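Local atomic coordinates of BrkA translocator (Bordetella pertussis, PDB entry 3QQ2), a protein that inhibits the classical complement pathway, its C-terminal translocator domain forming an outer-membrane pore through which the passenger domain reaches the bacterial surface. Residues Gly102-Asp107 with Gly144-Glu149; Trp154-Gln159 with Leu194-Arg199; Val208-Arg213 with Ala246-Ala251; Tyr259-Tyr264 with Ser275-Tyr280. The protein carries 1 engineered substitution. One frame throughout, in Å; residues are numbered along the deposited sequence.

All four contacts join antiparallel neighbours in the wall of the autotransporter beta-barrel. Contacts 1 and 4 each lie within one beta hairpin. Contact 2 is partly buried; the others are surface contacts. Contacts 1 and 2 are joined by main-chain bonds between strands 130-149 and 154-173. Contacts 2 and 3 are joined in the same way by strands 186-201 and 207-221, and contacts 3 and 4 by strands 241-252 and 256-267. Contacts 1, 2 and 3 each fold an aromatic ring across the glycine backbone of the partner strand. Contact 2 adds a salt bridge, contact 3 a cluster of small apolar groups. Contact 4 relies mainly on the backbone, with polar side-chain ends bonded elsewhere.

Contact 1: Gly102-Asp107 with Gly144-Glu149; sequences GGYYLD and GGRRFE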
loop_
_atom_site.group_PDB
_atom_site.type_symbol
_atom_site.label_atom_id
_atom_site.label_comp_id
_atom_site.label_asym_id
_atom_site.label_seq_id
_atom_site.Cartn_x
_atom_site.Cartn_y
_atom_site.Cartn_z
ATOM N N GLY A 102 -11.499 34.651 40.482
ATOM C CA GLY A 102 -12.036 33.619 41.359
ATOM C C GLY A 102 -11.312 32.294 41.265
ATOM O O GLY A 102 -11.475 31.442 42.136
ATOM N N GLY A 103 -10.525 32.108 40.208
ATOM C CA GLY A 103 -9.721 30.884 40.055
ATOM C C GLY A 103 -10.055 29.956 38.894
ATOM O O GLY A 103 -9.424 28.915 38.722
ATOM N N TYR A 104 -11.047 30.331 38.099
ATOM C CA TYR A 104 -11.416 29.554 36.932
ATOM C C TYR A 104 -10.466 29.890 35.801
ATOM O O TYR A 104 -10.125 31.062 35.606
ATOM C CB TYR A 104 -12.840 29.889 36.491
ATOM C CG TYR A 104 -13.930 29.229 37.306
ATOM C CD1 TYR A 104 -14.440 29.839 38.468
ATOM C CD2 TYR A 104 -14.468 28.003 36.914
ATOM C CE1 TYR A 104 -15.459 29.232 39.218
ATOM C CE2 TYR A 104 -15.487 27.388 37.656
ATOM C CZ TYR A 104 -15.975 28.004 38.799
ATOM O OH TYR A 104 -16.967 27.378 39.516
ATOM N N TYR A 105 -10.036 28.874 35.056
ATOM C CA TYR A 105 -9.324 29.117 33.812
ATOM C C TYR A 105 -9.962 28.340 32.685
ATOM O O TYR A 105 -10.640 27.359 32.924
ATOM C CB TYR A 105 -7.836 28.775 33.944
ATOM C CG TYR A 105 -7.470 27.304 33.920
ATOM C CD1 TYR A 105 -7.773 26.464 35.004
ATOM C CD2 TYR A 105 -6.780 26.754 32.836
ATOM C CE1 TYR A 105 -7.418 25.091 35.008
ATOM C CE2 TYR A 105 -6.420 25.398 32.824
ATOM C CZ TYR A 105 -6.744 24.568 33.920
ATOM O OH TYR A 105 -6.400 23.225 33.924
ATOM N N LEU A 106 -9.785 28.794 31.457
ATOM C CA LEU A 106 -10.033 27.923 30.325
ATOM C C LEU A 106 -9.252 28.320 29.099
ATOM O O LEU A 106 -9.152 29.505 28.786
ATOM C CB LEU A 106 -11.534 27.748 30.021
ATOM C CG LEU A 106 -12.600 28.825 29.805
ATOM C CD1 LEU A 106 -12.298 29.792 28.668
ATOM C CD2 LEU A 106 -13.883 28.077 29.519
ATOM N N ASP A 107 -8.692 27.337 28.404
ATOM C CA ASP A 107 -8.080 27.624 27.111
ATOM C C ASP A 107 -8.706 26.799 26.022
ATOM O O ASP A 107 -9.041 25.625 26.215
ATOM C CB ASP A 107 -6.577 27.366 27.097
ATOM C CG ASP A 107 -6.040 27.040 28.449
ATOM O OD1 ASP A 107 -5.846 27.959 29.272
ATOM O OD2 ASP A 107 -5.806 25.847 28.691
ATOM N N GLY A 144 -10.568 23.534 30.759
ATOM C CA GLY A 144 -10.929 24.415 31.877
ATOM C C GLY A 144 -10.636 23.803 33.250
ATOM O O GLY A 144 -10.203 22.643 33.348
ATOM N N GLY A 145 -10.867 24.575 34.311
ATOM C CA GLY A 145 -10.603 24.101 35.663
ATOM C C GLY A 145 -10.550 25.189 36.714
ATOM O O GLY A 145 -10.571 26.380 36.401
ATOM N N ARG A 146 -10.479 24.762 37.972
ATOM C CA ARG A 146 -10.507 25.685 39.088
ATOM C C ARG A 146 -9.387 25.442 40.080
ATOM O O ARG A 146 -8.990 24.304 40.313
ATOM C CB ARG A 146 -11.847 25.610 39.796
ATOM C CG ARG A 146 -12.058 26.757 40.739
ATOM C CD ARG A 146 -13.515 26.944 41.051
ATOM N NE ARG A 146 -13.715 27.998 42.038
ATOM C CZ ARG A 146 -14.860 28.209 42.679
ATOM N NH1 ARG A 146 -15.921 27.443 42.434
ATOM N NH2 ARG A 146 -14.941 29.194 43.562
ATOM N N ARG A 147 -8.898 26.533 40.667
ATOM C CA ARG A 147 -7.830 26.495 41.666
ATOM C C ARG A 147 -8.433 26.835 42.999
ATOM O O ARG A 147 -8.994 27.904 43.169
ATOM C CB ARG A 147 -6.731 27.510 41.326
ATOM C CG ARG A 147 -5.366 27.194 41.913
ATOM C CD ARG A 147 -4.262 27.848 41.084
ATOM N NE ARG A 147 -2.904 27.607 41.591
ATOM C CZ ARG A 147 -2.428 28.057 42.761
ATOM N NH1 ARG A 147 -3.197 28.763 43.594
ATOM N NH2 ARG A 147 -1.171 27.788 43.111
ATOM N N PHE A 148 -8.356 25.897 43.931
ATOM C CA PHE A 148 -8.823 26.118 45.285
ATOM C C PHE A 148 -7.570 26.205 46.115
ATOM O O PHE A 148 -6.776 25.254 46.137
ATOM C CB PHE A 148 -9.692 24.962 45.766
ATOM C CG PHE A 148 -10.920 24.756 44.942
ATOM C CD1 PHE A 148 -10.961 23.764 43.961
ATOM C CD2 PHE A 148 -12.036 25.565 45.120
ATOM C CE1 PHE A 148 -12.106 23.576 43.173
ATOM C CE2 PHE A 148 -13.190 25.385 44.335
ATOM C CZ PHE A 148 -13.222 24.387 43.365
ATOM N N GLU A 149 -7.362 27.352 46.759
ATOM C CA GLU A 149 -6.223 27.497 47.641
ATOM C C GLU A 149 -6.559 26.858 48.991
ATOM O O GLU A 149 -7.716 26.823 49.393
ATOM C CB GLU A 149 -5.834 28.958 47.798
ATOM C CG GLU A 149 -4.329 29.177 47.838
ATOM C CD GLU A 149 -3.756 29.548 46.471
ATOM O OE1 GLU A 149 -4.539 29.810 45.523
ATOM O OE2 GLU A 149 -2.511 29.594 46.337
#
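Tyr104 and Arg146 face each other as a non-hydrogen-bonded antiparallel pair, and their side chains cross obliquely. Tyr104 has CG anti to the carbonyl carbon. Arg146 has CG anti to the backbone N and runs extended as far as NE, which lays it over one face of the ring. Arg146 CD lies 3.7 Å from the centroid of the Tyr104 ring, a CH-pi contact. The guanidinium is turned 27° from the ring plane. One of its faces meets Tyr104 CE1 and the opposite face meets Phe148 CE2, so the guanidinium is sandwiched between the rims of two aromatic rings.

Tyr105 points to the other face of the sheet. Its CG takes the crowded position between backbone N and carbonyl carbon (chi1 77°). This carries the ring across to the partner strand, where Tyr105 CE1 comes 3.4 Å from Gly145 CA. Main-chain bonds fix this pair: Tyr105 N donates to Gly145 O at 2.9 Å, nearly along the C=O axis, and Gly145 N returns a bond to Tyr105 O at 3.1 Å. Further along, Arg147 N bonds Gly103 O at 3.1 Å. The Arg147 guanidinium leads away from this pairing, to a salt bridge with Glu149 and a hydrogen bond to Gln209. The Tyr105 ring reaches over the Gly144-Gly145 backbone, consistent with aromatic rescue of glycine, the tyrosine-glycine mortise-tenon joint of autotransporter barrels, here in a hairpin.

Contact 2: Trp154-Gln159 with Leu194-Arg199; sequences WFAEPQ and LRFGRR
The tight side of this pairing carries Phe155, Glu157, Arg195 and Gly197; the more exposed side carries Trp154, Ala156, Pro158, Leu194, Phe196 and Arg198. On the tight side Phe155 has CG between backbone N and carbonyl carbon (chi1 60°). Its ring therefore lies over the glycine, with Gly197 N above the ring centre and Phe155 CE1 3.4 Å from Gly197 CA. The next pair locks beside it. Arg195 also has the crowded first torsion and bends at chi3, while Glu157 extends alongside it, pointing the same way. Arg195 NH1 forms a salt bridge with Glu157 OE2 at 2.5 Å; OE2 lies near the guanidinium plane, while NH1 meets it from above the carboxylate plane. Phe155 CE2 packs over one face of the same guanidinium.

The backbone supports both pairs. Gly197 N bonds Phe155 O at 3.1 Å on a lone pair, and Arg195 N bonds Glu157 O at 3.2 Å. The bond from Glu157 N to Arg195 O is weak.

The other side is made of separate contacts. Trp154 with Arg198 is the substantial one: Arg198 CD lies over the five-membered ring of Trp154, 3.6 Å from its centroid. Ala156 CB touches the edge of Phe196 at CE1 (3.6 Å), and Pro158 CD meets Leu194 CD1 at 3.9 Å.

Arg147 makes a cation-pi contact with Phe155, and Arg195 makes one with Tyr211. Phe155, Glu157 and Arg195 probably face the barrel interior, and Ala156, Pro158, Leu194 and Phe196 outward. Arg195, with Arg147 as a long and weak second partner, is likely to keep Glu157 ionised.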
loop_
_atom_site.group_PDB
_atom_site.type_symbol
_atom_site.label_atom_id
_atom_site.label_comp_id
_atom_site.label_asym_id
_atom_site.label_seq_id
_atom_site.Cartn_x
_atom_site.Cartn_y
_atom_site.Cartn_z
ATOM N N TRP A 154 -0.761 25.712 49.817
ATOM C CA TRP A 154 -1.067 24.525 49.018
ATOM C C TRP A 154 -2.351 24.774 48.239
ATOM O O TRP A 154 -3.294 25.367 48.756
ATOM C CB TRP A 154 -1.297 23.304 49.917
ATOM C CG TRP A 154 -0.122 22.817 50.694
ATOM C CD1 TRP A 154 0.287 23.270 51.907
ATOM C CD2 TRP A 154 0.774 21.746 50.344
ATOM N NE1 TRP A 154 1.390 22.567 52.335
ATOM C CE2 TRP A 154 1.711 21.624 51.397
ATOM C CE3 TRP A 154 0.876 20.879 49.247
ATOM C CZ2 TRP A 154 2.747 20.678 51.384
ATOM C CZ3 TRP A 154 1.907 19.930 49.238
ATOM C CH2 TRP A 154 2.828 19.844 50.302
ATOM N N PHE A 155 -2.402 24.297 47.007
ATOM C CA PHE A 155 -3.617 24.429 46.208
ATOM C C PHE A 155 -4.110 23.091 45.704
ATOM O O PHE A 155 -3.366 22.114 45.653
ATOM C CB PHE A 155 -3.399 25.373 45.017
ATOM C CG PHE A 155 -2.329 24.916 44.077
ATOM C CD1 PHE A 155 -0.992 25.067 44.398
ATOM C CD2 PHE A 155 -2.658 24.324 42.878
ATOM C CE1 PHE A 155 -0.003 24.640 43.539
ATOM C CE2 PHE A 155 -1.667 23.886 42.006
ATOM C CZ PHE A 155 -0.341 24.038 42.340
ATOM N N ALA A 156 -5.375 23.080 45.313
ATOM C CA ALA A 156 -6.002 21.929 44.688
ATOM C C ALA A 156 -6.581 22.387 43.357
ATOM O O ALA A 156 -7.105 23.501 43.256
ATOM C CB ALA A 156 -7.097 21.384 45.587
ATOM N N GLU A 157 -6.493 21.548 42.330
ATOM C CA GLU A 157 -6.884 22.017 41.005
ATOM C C GLU A 157 -7.437 20.969 40.080
ATOM O O GLU A 157 -6.694 20.375 39.320
ATOM C CB GLU A 157 -5.714 22.708 40.325
ATOM C CG GLU A 157 -6.122 23.593 39.156
ATOM C CD GLU A 157 -4.934 24.326 38.564
ATOM O OE1 GLU A 157 -4.808 25.560 38.802
ATOM O OE2 GLU A 157 -4.118 23.653 37.888
ATOM N N PRO A 158 -8.754 20.759 40.129
ATOM C CA PRO A 158 -9.405 19.864 39.178
ATOM C C PRO A 158 -9.395 20.463 37.778
ATOM O O PRO A 158 -9.595 21.670 37.626
ATOM C CB PRO A 158 -10.839 19.771 39.701
ATOM C CG PRO A 158 -11.013 20.961 40.589
ATOM C CD PRO A 158 -9.675 21.229 41.180
ATOM N N GLN A 159 -9.166 19.626 36.771
ATOM C CA GLN A 159 -9.137 20.102 35.394
ATOM C C GLN A 159 -9.839 19.164 34.398
ATOM O O GLN A 159 -9.803 17.943 34.528
ATOM C CB GLN A 159 -7.697 20.408 34.954
ATOM C CG GLN A 159 -6.729 19.209 35.018
ATOM C CD GLN A 159 -5.293 19.595 35.417
ATOM O OE1 GLN A 159 -4.326 18.895 35.070
ATOM N NE2 GLN A 159 -5.150 20.698 36.159
ATOM N N LEU A 194 -6.330 15.976 38.456
ATOM C CA LEU A 194 -6.223 16.843 39.613
ATOM C C LEU A 194 -4.763 17.052 39.971
ATOM O O LEU A 194 -3.998 16.086 40.007
ATOM C CB LEU A 194 -6.938 16.187 40.776
ATOM C CG LEU A 194 -6.954 16.893 42.125
ATOM C CD1 LEU A 194 -8.130 17.858 42.246
ATOM C CD2 LEU A 194 -7.033 15.842 43.191
ATOM N N ARG A 195 -4.366 18.300 40.223
ATOM C CA ARG A 195 -3.037 18.560 40.813
ATOM C C ARG A 195 -3.085 19.154 42.236
ATOM O O ARG A 195 -3.962 19.961 42.552
ATOM C CB ARG A 195 -2.103 19.347 39.861
ATOM C CG ARG A 195 -2.506 20.773 39.481
ATOM C CD ARG A 195 -1.880 21.211 38.099
ATOM N NE ARG A 195 -0.655 22.033 38.171
ATOM C CZ ARG A 195 -0.638 23.358 38.357
ATOM N NH1 ARG A 195 -1.772 24.029 38.521
ATOM N NH2 ARG A 195 0.518 24.023 38.398
ATOM N N PHE A 196 -2.164 18.718 43.092
ATOM C CA PHE A 196 -1.986 19.308 44.402
ATOM C C PHE A 196 -0.615 19.906 44.457
ATOM O O PHE A 196 0.359 19.219 44.180
ATOM C CB PHE A 196 -2.020 18.252 45.495
ATOM C CG PHE A 196 -3.379 17.743 45.809
ATOM C CD1 PHE A 196 -4.416 18.623 46.082
ATOM C CD2 PHE A 196 -3.617 16.368 45.849
ATOM C CE1 PHE A 196 -5.678 18.153 46.386
ATOM C CE2 PHE A 196 -4.870 15.879 46.138
ATOM C CZ PHE A 196 -5.914 16.770 46.417
ATOM N N GLY A 197 -0.506 21.164 44.852
ATOM C CA GLY A 197 0.816 21.724 45.074
ATOM C C GLY A 197 0.865 22.721 46.203
ATOM O O GLY A 197 -0.139 22.968 46.887
ATOM N N ARG A 198 2.054 23.286 46.398
ATOM C CA ARG A 198 2.250 24.423 47.295
ATOM C C ARG A 198 2.876 25.579 46.507
ATOM O O ARG A 198 3.839 25.381 45.752
ATOM C CB ARG A 198 3.086 24.026 48.530
ATOM C CG ARG A 198 3.364 25.153 49.533
ATOM C CD ARG A 198 3.650 24.594 50.919
ATOM N NE ARG A 198 4.607 25.379 51.706
ATOM C CZ ARG A 198 5.925 25.149 51.742
ATOM N NH1 ARG A 198 6.452 24.154 51.020
ATOM N NH2 ARG A 198 6.719 25.914 52.495
ATOM N N ARG A 199 2.290 26.768 46.655
ATOM C CA ARG A 199 2.869 27.993 46.110
ATOM C C ARG A 199 3.928 28.430 47.116
ATOM O O ARG A 199 3.600 28.767 48.251
ATOM C CB ARG A 199 1.792 29.070 45.949
ATOM C CG ARG A 199 2.316 30.458 45.572
ATOM C CD ARG A 199 2.226 30.741 44.072
ATOM N NE ARG A 199 0.850 31.021 43.640
ATOM C CZ ARG A 199 0.392 30.868 42.391
ATOM N NH1 ARG A 199 1.188 30.439 41.417
ATOM N NH2 ARG A 199 -0.878 31.142 42.107
#

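Contact 3: Val208-Arg213 with Ala246-Ala251; sequences VQPYAR and AGVDAA
Strands 207-221 and 241-252 are antiparallel neighbours in the wall of the autotransporter beta-barrel, and this contact holds another aromatic ring over a cross-strand glycine. Among the main-chain bonds, the Tyr211 and Gly247 pair is the firm one. Tyr211 N donates to Gly247 O at 3.1 Å, and Gly247 N donates to Tyr211 O at 3.0 Å. Both donors lie in the carbonyl planes. The two bonds between Gln209 and Asp249 are weak.

Apolar contacts lie on the face of Val208, Pro210 and Val248. Val248 CG1 serves two partners there. It lies 3.6 Å from Val208 CG1, the two valines pointing the same way, and 3.7 Å from Pro210 CG.

The ring contact is on the opposite face. Tyr211 has CG in the crowded position between backbone N and carbonyl carbon (chi1 61°), which folds the ring back over the partner strand. Gly247 CA lies over that ring, 3.8 Å from the Tyr211 centroid, as a CH-pi contact.

Polar side chains cluster nearby. Gln209 OE1 has its partner outside the two segments, in Arg147. The Asp249 side chain crosses that of Tyr211 at about a right angle, the planes of carboxylate and ring 32° apart. Asp249 OD1 lies in the ring plane, 3.2 Å from Tyr211 CE2.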
loop_
_atom_site.group_PDB
_atom_site.type_symbol
_atom_site.label_atom_id
_atom_site.label_comp_id
_atom_site.label_asym_id
_atom_site.label_seq_id
_atom_site.Cartn_x
_atom_site.Cartn_y
_atom_site.Cartn_z
ATOM N N VAL A 208 8.847 29.205 43.306
ATOM C CA VAL A 208 8.879 27.786 42.927
ATOM C C VAL A 208 7.536 27.237 43.330
ATOM O O VAL A 208 7.069 27.501 44.433
ATOM C CB VAL A 208 10.014 26.975 43.613
ATOM C CG1 VAL A 208 10.067 25.567 43.064
ATOM C CG2 VAL A 208 11.342 27.612 43.354
ATOM N N GLN A 209 6.909 26.493 42.432
ATOM C CA GLN A 209 5.578 25.961 42.686
ATOM C C GLN A 209 5.417 24.519 42.226
ATOM O O GLN A 209 4.803 24.270 41.179
ATOM C CB GLN A 209 4.523 26.836 42.009
ATOM C CG GLN A 209 3.136 26.667 42.579
ATOM C CD GLN A 209 2.061 26.762 41.533
ATOM O OE1 GLN A 209 1.258 27.690 41.544
ATOM N NE2 GLN A 209 2.030 25.794 40.625
ATOM N N PRO A 210 5.953 23.568 43.009
ATOM C CA PRO A 210 5.809 22.130 42.723
ATOM C C PRO A 210 4.386 21.680 42.898
ATOM O O PRO A 210 3.601 22.357 43.549
ATOM C CB PRO A 210 6.659 21.449 43.795
ATOM C CG PRO A 210 7.442 22.539 44.404
ATOM C CD PRO A 210 6.641 23.790 44.279
ATOM N N TYR A 211 4.069 20.543 42.290
ATOM C CA TYR A 211 2.766 19.866 42.417
ATOM C C TYR A 211 2.966 18.443 41.950
ATOM O O TYR A 211 3.888 18.169 41.157
ATOM C CB TYR A 211 1.720 20.521 41.513
ATOM C CG TYR A 211 2.112 20.432 40.052
ATOM C CD1 TYR A 211 1.817 19.300 39.303
ATOM C CD2 TYR A 211 2.827 21.470 39.426
ATOM C CE1 TYR A 211 2.208 19.210 37.985
ATOM C CE2 TYR A 211 3.201 21.387 38.102
ATOM C CZ TYR A 211 2.883 20.257 37.391
ATOM O OH TYR A 211 3.241 20.145 36.077
ATOM N N ALA A 212 2.114 17.542 42.421
ATOM C CA ALA A 212 2.023 16.225 41.824
ATOM C C ALA A 212 0.624 16.053 41.199
ATOM O O ALA A 212 -0.341 16.681 41.650
ATOM C CB ALA A 212 2.332 15.191 42.822
ATOM N N ARG A 213 0.522 15.238 40.144
ATOM C CA ARG A 213 -0.666 15.251 39.270
ATOM C C ARG A 213 -1.207 13.874 38.987
ATOM O O ARG A 213 -0.448 12.995 38.582
ATOM C CB ARG A 213 -0.349 15.926 37.920
ATOM C CG ARG A 213 -1.529 16.750 37.341
ATOM C CD ARG A 213 -1.405 17.107 35.864
ATOM N NE ARG A 213 -1.511 15.900 35.031
ATOM C CZ ARG A 213 -2.629 15.450 34.457
ATOM N NH1 ARG A 213 -3.777 16.107 34.593
ATOM N NH2 ARG A 213 -2.596 14.339 33.729
ATOM N N ALA A 246 4.532 14.702 38.024
ATOM C CA ALA A 246 4.870 15.776 38.931
ATOM C C ALA A 246 5.548 16.859 38.124
ATOM O O ALA A 246 6.234 16.558 37.147
ATOM C CB ALA A 246 5.807 15.264 39.982
ATOM N N GLY A 247 5.364 18.109 38.529
ATOM C CA GLY A 247 6.062 19.213 37.886
ATOM C C GLY A 247 6.489 20.330 38.815
ATOM O O GLY A 247 6.147 20.349 39.998
ATOM N N VAL A 248 7.259 21.264 38.273
ATOM C CA VAL A 248 7.534 22.525 38.960
ATOM C C VAL A 248 7.379 23.671 37.998
ATOM O O VAL A 248 7.909 23.618 36.888
ATOM C CB VAL A 248 8.958 22.625 39.515
ATOM C CG1 VAL A 248 8.876 22.860 41.013
ATOM C CG2 VAL A 248 9.770 21.376 39.221
ATOM N N ASP A 249 6.643 24.700 38.416
ATOM C CA ASP A 249 6.550 25.931 37.619
ATOM C C ASP A 249 7.143 27.059 38.429
ATOM O O ASP A 249 6.606 27.385 39.460
ATOM C CB ASP A 249 5.106 26.303 37.220
ATOM C CG ASP A 249 4.185 25.109 37.145
ATOM O OD1 ASP A 249 4.010 24.476 38.207
ATOM O OD2 ASP A 249 3.611 24.810 36.069
ATOM N N ALA A 250 8.246 27.638 37.959
ATOM C CA ALA A 250 8.868 28.797 38.613
ATOM C C ALA A 250 8.579 30.096 37.891
ATOM O O ALA A 250 8.563 30.131 36.673
ATOM C CB ALA A 250 10.396 28.609 38.764
ATOM N N ALA A 251 8.312 31.141 38.676
ATOM C CA ALA A 251 8.333 32.551 38.251
ATOM C C ALA A 251 9.621 33.107 38.800
ATOM O O ALA A 251 9.738 33.353 39.995
ATOM C CB ALA A 251 7.147 33.337 38.821
#

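Contact 4: Tyr259-Tyr264 with Ser275-Tyr280; sequences YASYEY and SFHAGY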
loop_
_atom_site.group_PDB
_atom_site.type_symbol
_atom_site.label_atom_id
_atom_site.label_comp_id
_atom_site.label_asym_id
_atom_site.label_seq_id
_atom_site.Cartn_x
_atom_site.Cartn_y
_atom_site.Cartn_z
ATOM N N TYR A 259 8.649 26.112 33.388
ATOM C CA TYR A 259 7.849 24.927 33.753
ATOM C C TYR A 259 8.562 23.648 33.318
ATOM O O TYR A 259 9.165 23.575 32.262
ATOM C CB TYR A 259 6.452 24.985 33.126
ATOM C CG TYR A 259 5.870 26.379 33.019
ATOM C CD1 TYR A 259 6.299 27.265 32.017
ATOM C CD2 TYR A 259 4.891 26.826 33.913
ATOM C CE1 TYR A 259 5.755 28.568 31.907
ATOM C CE2 TYR A 259 4.340 28.132 33.819
ATOM C CZ TYR A 259 4.777 28.990 32.807
ATOM O OH TYR A 259 4.261 30.267 32.685
ATOM N N ALA A 260 8.513 22.642 34.158
ATOM C CA ALA A 260 8.957 21.324 33.767
ATOM C C ALA A 260 8.040 20.327 34.476
ATOM O O ALA A 260 7.630 20.564 35.608
ATOM C CB ALA A 260 10.432 21.103 34.138
ATOM N N SER A 261 7.681 19.247 33.781
ATOM C CA SER A 261 6.890 18.172 34.365
ATOM C C SER A 261 7.314 16.829 33.831
ATOM O O SER A 261 7.866 16.727 32.741
ATOM C CB SER A 261 5.399 18.371 34.112
ATOM O OG SER A 261 5.115 18.397 32.728
ATOM N N TYR A 262 7.064 15.796 34.624
ATOM C CA TYR A 262 7.230 14.432 34.172
ATOM C C TYR A 262 5.882 13.768 34.294
ATOM O O TYR A 262 5.114 14.105 35.194
ATOM C CB TYR A 262 8.277 13.714 35.011
ATOM C CG TYR A 262 8.284 12.213 34.844
ATOM C CD1 TYR A 262 8.227 11.374 35.962
ATOM C CD2 TYR A 262 8.350 11.621 33.577
ATOM C CE1 TYR A 262 8.236 9.983 35.835
ATOM C CE2 TYR A 262 8.352 10.223 33.432
ATOM C CZ TYR A 262 8.294 9.412 34.575
ATOM O OH TYR A 262 8.282 8.032 34.472
ATOM N N GLU A 263 5.576 12.871 33.356
ATOM C CA GLU A 263 4.334 12.100 33.393
ATOM C C GLU A 263 4.540 10.651 32.966
ATOM O O GLU A 263 5.308 10.367 32.044
ATOM C CB GLU A 263 3.254 12.756 32.548
ATOM C CG GLU A 263 1.876 12.441 33.054
ATOM C CD GLU A 263 0.752 13.164 32.302
ATOM O OE1 GLU A 263 0.262 14.212 32.803
ATOM O OE2 GLU A 263 0.337 12.678 31.223
ATOM N N TYR A 264 3.864 9.751 33.680
ATOM C CA TYR A 264 3.816 8.327 33.382
ATOM C C TYR A 264 2.351 7.887 33.301
ATOM O O TYR A 264 1.520 8.360 34.078
ATOM C CB TYR A 264 4.542 7.529 34.469
ATOM C CG TYR A 264 4.333 6.032 34.353
ATOM C CD1 TYR A 264 3.967 5.248 35.456
ATOM C CD2 TYR A 264 4.482 5.390 33.114
ATOM C CE1 TYR A 264 3.778 3.843 35.317
ATOM C CE2 TYR A 264 4.285 4.011 32.968
ATOM C CZ TYR A 264 3.940 3.245 34.060
ATOM O OH TYR A 264 3.765 1.902 33.845
ATOM N N SER A 275 7.109 10.805 29.717
ATOM C CA SER A 275 6.580 11.916 28.972
ATOM C C SER A 275 7.042 13.188 29.671
ATOM O O SER A 275 6.584 13.495 30.782
ATOM C CB SER A 275 5.056 11.836 28.960
ATOM O OG SER A 275 4.452 13.086 28.636
ATOM N N PHE A 276 7.950 13.914 29.017
ATOM C CA PHE A 276 8.529 15.160 29.539
ATOM C C PHE A 276 7.982 16.380 28.815
ATOM O O PHE A 276 7.757 16.336 27.616
ATOM C CB PHE A 276 10.049 15.136 29.395
ATOM C CG PHE A 276 10.701 13.906 29.975
ATOM C CD1 PHE A 276 11.236 12.922 29.140
ATOM C CD2 PHE A 276 10.786 13.721 31.363
ATOM C CE1 PHE A 276 11.847 11.761 29.678
ATOM C CE2 PHE A 276 11.400 12.563 31.915
ATOM C CZ PHE A 276 11.930 11.588 31.074
ATOM N N HIS A 277 7.737 17.451 29.561
ATOM C CA HIS A 277 7.402 18.762 29.013
ATOM C C HIS A 277 8.264 19.785 29.741
ATOM O O HIS A 277 8.397 19.740 30.964
ATOM C CB HIS A 277 5.939 19.136 29.268
ATOM C CG HIS A 277 4.930 18.278 28.567
ATOM N ND1 HIS A 277 4.149 17.348 29.230
ATOM C CD2 HIS A 277 4.525 18.245 27.274
ATOM C CE1 HIS A 277 3.335 16.755 28.370
ATOM N NE2 HIS A 277 3.542 17.282 27.176
ATOM N N ALA A 278 8.849 20.706 28.990
ATOM C CA ALA A 278 9.596 21.828 29.557
ATOM C C ALA A 278 9.060 23.043 28.861
ATOM O O ALA A 278 8.748 22.978 27.678
ATOM C CB ALA A 278 11.063 21.687 29.279
ATOM N N GLY A 279 8.932 24.148 29.573
ATOM C CA GLY A 279 8.397 25.350 28.953
ATOM C C GLY A 279 8.958 26.611 29.561
ATOM O O GLY A 279 9.164 26.645 30.776
ATOM N N TYR A 280 9.201 27.627 28.725
ATOM C CA TYR A 280 9.636 28.944 29.181
ATOM C C TYR A 280 8.710 30.052 28.683
ATOM O O TYR A 280 8.309 30.040 27.528
ATOM C CB TYR A 280 11.076 29.254 28.726
ATOM C CG TYR A 280 11.437 30.736 28.875
ATOM C CD1 TYR A 280 11.099 31.666 27.885
ATOM C CD2 TYR A 280 12.073 31.214 30.019
ATOM C CE1 TYR A 280 11.400 33.023 28.027
ATOM C CE2 TYR A 280 12.379 32.575 30.157
ATOM C CZ TYR A 280 12.036 33.462 29.153
ATOM O OH TYR A 280 12.316 34.793 29.283
#
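Backbone donors and acceptors do most of the work between 259-264 and 275-280. Two pairs exchange bonds in both directions. Tyr259 N donates to Gly279 O at 2.7 Å, and Gly279 N to Tyr259 O at 2.8 Å. Ser261 N donates to His277 O at 2.9 Å, and His277 N to Ser261 O at 3.3 Å. The N-H groups of Tyr259 and Ser261 lie in the planes of the carbonyls they meet, whereas the return donors sit above theirs. Glu263 N adds a bond to Ser275 O at 2.8 Å.

Several polar side-chain ends look elsewhere. Glu263, extended beyond CG, forms a salt bridge with Arg213. Ser275 OG bonds Glu30, Tyr262 OH bonds the carbonyl of Pro273, and Tyr280 OH bonds His256. Ser261 OG lies at the edge of the His277 ring, 3.6 Å from His277 CB.

On the face of Ala260, Tyr262, Phe276 and Ala278, two aromatic rings meet. Tyr262 has CG anti to the backbone N (chi1 166°) and lies alongside Phe276, pointing the same way. Their planes are 28° apart, but the rings are slid so far that they barely overlap. Tyr262 CD2 touches Phe276 CE2 at 3.6 Å.

This is the last hairpin of the barrel. Strand 241-252 bonds to it through Ala260 and Tyr262, while strand 21-34 bonds to Phe276 and Ala278, joining the chain's first strand to its last.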